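PDB 5BOI: germination protein YpeB from Bacillus megaterium QM B1551, which takes part in germination of Bacillus spores, probably through an inhibitory role of its C-terminal PepSY-containing region, the piece crystallised here. Local coordinates for residues S21-K26 / V72-D77; S46-D51 / N55-M60. All coordinates share one frame; numbering follows the deposited sequence.

Contact 1: residues S21-K26 / V72-D77; sequences SFLNLK and VLEDRD
V72 meets the end of a helix with both of its methyl groups, one for each of two neighbouring residues. CG1 lies 3.8 Å from L23 CD2, while CG2 lies 3.9 Å from F22 CE2 and only slightly farther from CD2 of the same ring, so that the methyl approaches the phenyl group obliquely. The fork of the valine makes this division possible: CG1 stands anti to the backbone N (chi1 170°) and CG2 anti to the carbonyl carbon, sending the two branches to different partners. In each pair the side chains run past one another in opposite directions. L23 uses the same CD2 methyl a second time, against the carboxylate of E74, whose OE2 is 4.2 Å away; this is a loose van der Waals approach of the leucine to a charged group. No hydrogen bond joins the two segments.

The contact is a small example of helix-on-sheet packing in the YpeB PepSY1 and PepSY2 region of the chain, where the C-terminal end of helix 12-22 rests against strand 69-74. Just beyond L23 the helix is closed by a Schellman motif, N24 having positive phi, and the chain turns away from its helical path.

Further out, the F22 ring is fixed by edge-to-face stacking with F95, H99 and F149, while M60 touches F22, L23 and V72 alike. V72 is itself held in the sheet by backbone hydrogen bonding with F149. The other oxygen of the E74 carboxylate, OE1, lies near R76 NH2 in a salt bridge modelled so short that its exact geometry is doubtful, and the arginine side chain also packs against I147 and S145.

Contact 2: residues S46-D51 / N55-M60; sequences SLTITD and NQETYM
A beta hairpin is formed here by strands 44-50 and 57-63, whose short segments run antiparallel at 159°. L47 pairs with M60 and I49 with T58 as hydrogen-bonded pairs, each with two backbone bonds; the shortest, from I49 N to T58 O, spans 2.7 Å. Beyond the strands, D51 N bonds to Q56 O at 3.0 Å, closing the ladder toward the turn, where D51 OD1 accepts from K53 N.

One face carries L47, I49, T58 and M60, with I49 CD1 4.2 Å from M60 CB and helix 12-22 against L47 and M60. On the other, T48 sits between E57 and Y59. Its CG2, anti to the backbone N, comes within 3.3 Å of E57 OE1, and its OG1 stands 3.8 Å from Y59 CD2, oblique to the ring. Farther along, T50 CG2 lies beside E57 CG. Replacing T48 by a glycine would probably leave the Y59 ring without its neighbour across the strands and the E57 carboxylate freer to turn.

The backbone supplies most polar links, S46 OG with D61 OD1 adding one; the L47, I49 and M60 face, apolar but for T58, suits packing under the helix, while the T48 face is mixed.

Overall arrangement
Both contacts reach the same sheet, in which strands 57-63 and 69-74 are neighbours, with L73 O only 2.8 Å from Y59 N. Contact 2 pairs two strands within that sheet; contact 1 lays a helix end over it. Their centres are about 8 Å apart, and D75 N, 3.2 Å from E57 O, probably makes a further hydrogen bond between them. Contact 1 is small and relies on apolar side chains, with buried F22 and V72 at its heart and charged residues toward its margin. Contact 2 is more extensive and is carried by backbone hydrogen bonds; L47, I49 and M60 are buried, whereas its turn end reaches the surface at N55.

Contact 1: residues S21-K26 / V72-D77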
loop_
_atom_site.group_PDB
_atom_site.type_symbol
_atom_site.label_atom_id
_atom_site.label_comp_id
_atom_site.label_asym_id
_atom_site.label_seq_id
_atom_site.Cartn_x
_atom_site.Cartn_y
_atom_site.Cartn_z
ATOM N N SER A 21 3.382 -18.352 7.461
ATOM C CA SER A 21 2.126 -18.239 6.726
ATOM C C SER A 21 2.126 -17.103 5.698
ATOM O O SER A 21 1.771 -17.303 4.534
ATOM C CB SER A 21 0.976 -18.044 7.711
ATOM O OG SER A 21 -0.261 -18.375 7.114
ATOM N N PHE A 22 2.528 -15.914 6.140
ATOM C CA PHE A 22 2.556 -14.719 5.296
ATOM C C PHE A 22 3.495 -14.854 4.097
ATOM O O PHE A 22 3.196 -14.370 3.003
ATOM C CB PHE A 22 2.971 -13.517 6.144
ATOM C CG PHE A 22 2.665 -12.184 5.524
ATOM C CD1 PHE A 22 1.370 -11.680 5.528
ATOM C CD2 PHE A 22 3.676 -11.422 4.963
ATOM C CE1 PHE A 22 1.093 -10.439 4.969
ATOM C CE2 PHE A 22 3.406 -10.177 4.406
ATOM C CZ PHE A 22 2.109 -9.688 4.411
ATOM N N LEU A 23 4.633 -15.508 4.317
ATOM C CA LEU A 23 5.701 -15.582 3.323
ATOM C C LEU A 23 5.711 -16.922 2.609
ATOM O O LEU A 23 6.576 -17.183 1.769
ATOM C CB LEU A 23 7.059 -15.351 3.983
ATOM C CG LEU A 23 7.292 -13.986 4.625
ATOM C CD1 LEU A 23 8.590 -14.014 5.412
ATOM C CD2 LEU A 23 7.321 -12.909 3.559
ATOM N N ASN A 24 4.757 -17.771 2.967
ATOM C CA ASN A 24 4.620 -19.080 2.351
ATOM C C ASN A 24 5.900 -19.900 2.505
ATOM O O ASN A 24 6.391 -20.483 1.542
ATOM C CB ASN A 24 4.251 -18.927 0.871
ATOM C CG ASN A 24 3.329 -20.019 0.383
ATOM O OD1 ASN A 24 2.856 -20.848 1.162
ATOM N ND2 ASN A 24 3.055 -20.021 -0.917
ATOM N N LEU A 25 6.445 -19.921 3.718
ATOM C CA LEU A 25 7.646 -20.696 4.008
ATOM C C LEU A 25 7.288 -22.169 4.203
ATOM O O LEU A 25 6.273 -22.488 4.822
ATOM C CB LEU A 25 8.353 -20.154 5.250
ATOM C CG LEU A 25 8.642 -18.651 5.304
ATOM C CD1 LEU A 25 9.259 -18.287 6.645
ATOM C CD2 LEU A 25 9.538 -18.204 4.155
ATOM N N LYS A 26 8.121 -23.063 3.683
ATOM C CA LYS A 26 7.828 -24.493 3.736
ATOM C C LYS A 26 8.408 -25.193 4.967
ATOM O O LYS A 26 7.919 -26.253 5.367
ATOM C CB LYS A 26 8.321 -25.179 2.460
ATOM C CG LYS A 26 8.051 -24.383 1.187
ATOM C CD LYS A 26 9.304 -24.192 0.349
ATOM C CE LYS A 26 8.929 -23.863 -1.087
ATOM N NZ LYS A 26 10.037 -24.144 -2.037
ATOM N N VAL A 72 8.048 -6.132 5.353
ATOM C CA VAL A 72 8.800 -7.261 4.789
ATOM C C VAL A 72 9.750 -6.796 3.703
ATOM O O VAL A 72 9.430 -5.913 2.900
ATOM C CB VAL A 72 7.871 -8.355 4.172
ATOM C CG1 VAL A 72 8.691 -9.399 3.386
ATOM C CG2 VAL A 72 7.035 -9.035 5.234
ATOM N N LEU A 73 10.937 -7.381 3.669
ATOM C CA LEU A 73 11.786 -7.201 2.505
ATOM C C LEU A 73 12.604 -8.455 2.251
ATOM O O LEU A 73 13.335 -8.906 3.131
ATOM C CB LEU A 73 12.711 -6.001 2.678
ATOM C CG LEU A 73 13.553 -5.772 1.422
ATOM C CD1 LEU A 73 12.639 -5.645 0.211
ATOM C CD2 LEU A 73 14.441 -4.546 1.568
ATOM N N GLU A 74 12.431 -9.027 1.060
ATOM C CA GLU A 74 13.271 -10.118 0.589
ATOM C C GLU A 74 14.353 -9.483 -0.252
ATOM O O GLU A 74 14.065 -8.967 -1.331
ATOM C CB GLU A 74 12.483 -11.138 -0.240
ATOM C CG GLU A 74 11.267 -11.737 0.462
ATOM C CD GLU A 74 10.654 -12.895 -0.318
ATOM O OE1 GLU A 74 11.312 -13.404 -1.258
ATOM O OE2 GLU A 74 9.510 -13.293 0.007
ATOM N N ASP A 75 15.588 -9.507 0.241
ATOM C CA ASP A 75 16.689 -8.809 -0.420
ATOM C C ASP A 75 17.243 -9.627 -1.580
ATOM O O ASP A 75 18.263 -10.311 -1.452
ATOM C CB ASP A 75 17.793 -8.483 0.582
ATOM C CG ASP A 75 18.848 -7.566 0.002
ATOM O OD1 ASP A 75 18.520 -6.774 -0.906
ATOM O OD2 ASP A 75 20.004 -7.644 0.457
ATOM N N ARG A 76 16.563 -9.528 -2.717
ATOM C CA ARG A 76 16.787 -10.413 -3.849
ATOM C C ARG A 76 16.628 -9.655 -5.164
ATOM O O ARG A 76 15.643 -8.946 -5.362
ATOM C CB ARG A 76 15.807 -11.590 -3.789
ATOM C CG ARG A 76 16.092 -12.706 -4.773
ATOM C CD ARG A 76 15.211 -13.928 -4.507
ATOM N NE ARG A 76 13.888 -13.840 -5.124
ATOM C CZ ARG A 76 12.759 -13.596 -4.464
ATOM N NH1 ARG A 76 11.606 -13.549 -5.119
ATOM N NH2 ARG A 76 12.778 -13.406 -3.150
ATOM N N ASP A 77 17.597 -9.807 -6.063
ATOM C CA ASP A 77 17.522 -9.176 -7.375
ATOM C C ASP A 77 16.871 -10.115 -8.397
ATOM O O ASP A 77 17.243 -11.292 -8.491
ATOM C CB ASP A 77 18.916 -8.760 -7.844
ATOM C CG ASP A 77 18.880 -7.939 -9.112
ATOM O OD1 ASP A 77 18.384 -6.790 -9.073
ATOM O OD2 ASP A 77 19.335 -8.448 -10.151
#

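Contact 2: residues S46-D51 / N55-M60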
loop_
_atom_site.group_PDB
_atom_site.type_symbol
_atom_site.label_atom_id
_atom_site.label_comp_id
_atom_site.label_asym_id
_atom_site.label_seq_id
_atom_site.Cartn_x
_atom_site.Cartn_y
_atom_site.Cartn_z
ATOM N N SER A 46 11.921 -8.127 15.102
ATOM C CA SER A 46 12.674 -8.079 13.847
ATOM C C SER A 46 13.204 -9.459 13.485
ATOM O O SER A 46 14.042 -10.016 14.194
ATOM C CB SER A 46 13.836 -7.088 13.940
ATOM O OG SER A 46 13.406 -5.763 13.692
ATOM N N LEU A 47 12.725 -9.998 12.370
ATOM C CA LEU A 47 13.107 -11.338 11.951
ATOM C C LEU A 47 14.047 -11.297 10.759
ATOM O O LEU A 47 13.898 -10.457 9.866
ATOM C CB LEU A 47 11.873 -12.173 11.601
ATOM C CG LEU A 47 10.972 -12.675 12.731
ATOM C CD1 LEU A 47 10.346 -11.533 13.519
ATOM C CD2 LEU A 47 9.888 -13.559 12.155
ATOM N N THR A 48 15.020 -12.204 10.760
ATOM C CA THR A 48 15.893 -12.409 9.611
ATOM C C THR A 48 15.790 -13.865 9.177
ATOM O O THR A 48 16.394 -14.745 9.786
ATOM C CB THR A 48 17.367 -12.063 9.921
ATOM O OG1 THR A 48 17.463 -10.709 10.380
ATOM C CG2 THR A 48 18.223 -12.222 8.673
ATOM N N ILE A 49 15.011 -14.112 8.132
ATOM C CA ILE A 49 14.785 -15.463 7.641
ATOM C C ILE A 49 15.785 -15.818 6.542
ATOM O O ILE A 49 15.925 -15.094 5.560
ATOM C CB ILE A 49 13.353 -15.622 7.106
ATOM C CG1 ILE A 49 12.342 -15.311 8.211
ATOM C CG2 ILE A 49 13.135 -17.019 6.558
ATOM C CD1 ILE A 49 11.401 -14.180 7.873
ATOM N N THR A 50 16.485 -16.935 6.709
ATOM C CA THR A 50 17.529 -17.311 5.767
ATOM C C THR A 50 17.181 -18.599 5.021
ATOM O O THR A 50 16.880 -19.616 5.638
ATOM C CB THR A 50 18.884 -17.503 6.482
ATOM O OG1 THR A 50 18.729 -18.447 7.549
ATOM C CG2 THR A 50 19.372 -16.190 7.067
ATOM N N ASP A 51 17.203 -18.541 3.695
ATOM C CA ASP A 51 17.149 -19.745 2.877
ATOM C C ASP A 51 18.439 -20.523 3.147
ATOM O O ASP A 51 19.503 -19.919 3.277
ATOM C CB ASP A 51 17.007 -19.375 1.391
ATOM C CG ASP A 51 16.738 -20.575 0.488
ATOM O OD1 ASP A 51 16.936 -21.730 0.910
ATOM O OD2 ASP A 51 16.335 -20.355 -0.672
ATOM N N ASN A 55 21.744 -18.511 0.139
ATOM C CA ASN A 55 21.707 -17.838 1.434
ATOM C C ASN A 55 21.024 -16.472 1.328
ATOM O O ASN A 55 21.472 -15.482 1.911
ATOM C CB ASN A 55 23.113 -17.706 2.014
ATOM C CG ASN A 55 23.584 -18.986 2.679
ATOM O OD1 ASN A 55 22.814 -19.937 2.840
ATOM N ND2 ASN A 55 24.853 -19.014 3.078
ATOM N N GLN A 56 19.942 -16.442 0.556
ATOM C CA GLN A 56 19.064 -15.283 0.461
ATOM C C GLN A 56 18.419 -14.973 1.808
ATOM O O GLN A 56 17.897 -15.868 2.479
ATOM C CB GLN A 56 17.974 -15.519 -0.593
ATOM C CG GLN A 56 18.429 -15.452 -2.049
ATOM C CD GLN A 56 18.753 -14.038 -2.522
ATOM O OE1 GLN A 56 18.710 -13.081 -1.747
ATOM N NE2 GLN A 56 19.069 -13.906 -3.807
ATOM N N GLU A 57 18.439 -13.704 2.196
ATOM C CA GLU A 57 17.868 -13.304 3.472
ATOM C C GLU A 57 16.615 -12.454 3.300
ATOM O O GLU A 57 16.520 -11.632 2.386
ATOM C CB GLU A 57 18.898 -12.547 4.304
ATOM C CG GLU A 57 20.124 -13.364 4.656
ATOM C CD GLU A 57 21.085 -12.600 5.539
ATOM O OE1 GLU A 57 20.618 -11.923 6.478
ATOM O OE2 GLU A 57 22.307 -12.671 5.291
ATOM N N THR A 58 15.658 -12.674 4.192
ATOM C CA THR A 58 14.408 -11.925 4.210
ATOM C C THR A 58 14.235 -11.302 5.586
ATOM O O THR A 58 14.467 -11.955 6.610
ATOM C CB THR A 58 13.195 -12.825 3.887
ATOM O OG1 THR A 58 13.291 -13.278 2.531
ATOM C CG2 THR A 58 11.870 -12.060 4.074
ATOM N N TYR A 59 13.834 -10.036 5.606
ATOM C CA TYR A 59 13.666 -9.312 6.851
ATOM C C TYR A 59 12.193 -9.007 7.050
ATOM O O TYR A 59 11.526 -8.507 6.147
ATOM C CB TYR A 59 14.493 -8.025 6.845
ATOM C CG TYR A 59 15.928 -8.251 6.425
ATOM C CD1 TYR A 59 16.288 -8.266 5.078
ATOM C CD2 TYR A 59 16.921 -8.474 7.368
ATOM C CE1 TYR A 59 17.602 -8.481 4.687
ATOM C CE2 TYR A 59 18.233 -8.688 6.987
ATOM C CZ TYR A 59 18.567 -8.692 5.646
ATOM O OH TYR A 59 19.871 -8.908 5.262
ATOM N N MET A 60 11.688 -9.312 8.232
ATOM C CA MET A 60 10.280 -9.129 8.494
ATOM C C MET A 60 10.049 -8.567 9.878
ATOM O O MET A 60 10.628 -9.038 10.858
ATOM C CB MET A 60 9.527 -10.448 8.344
ATOM C CG MET A 60 8.033 -10.281 8.585
ATOM S SD MET A 60 7.067 -11.700 8.030
ATOM C CE MET A 60 5.398 -11.067 8.225
#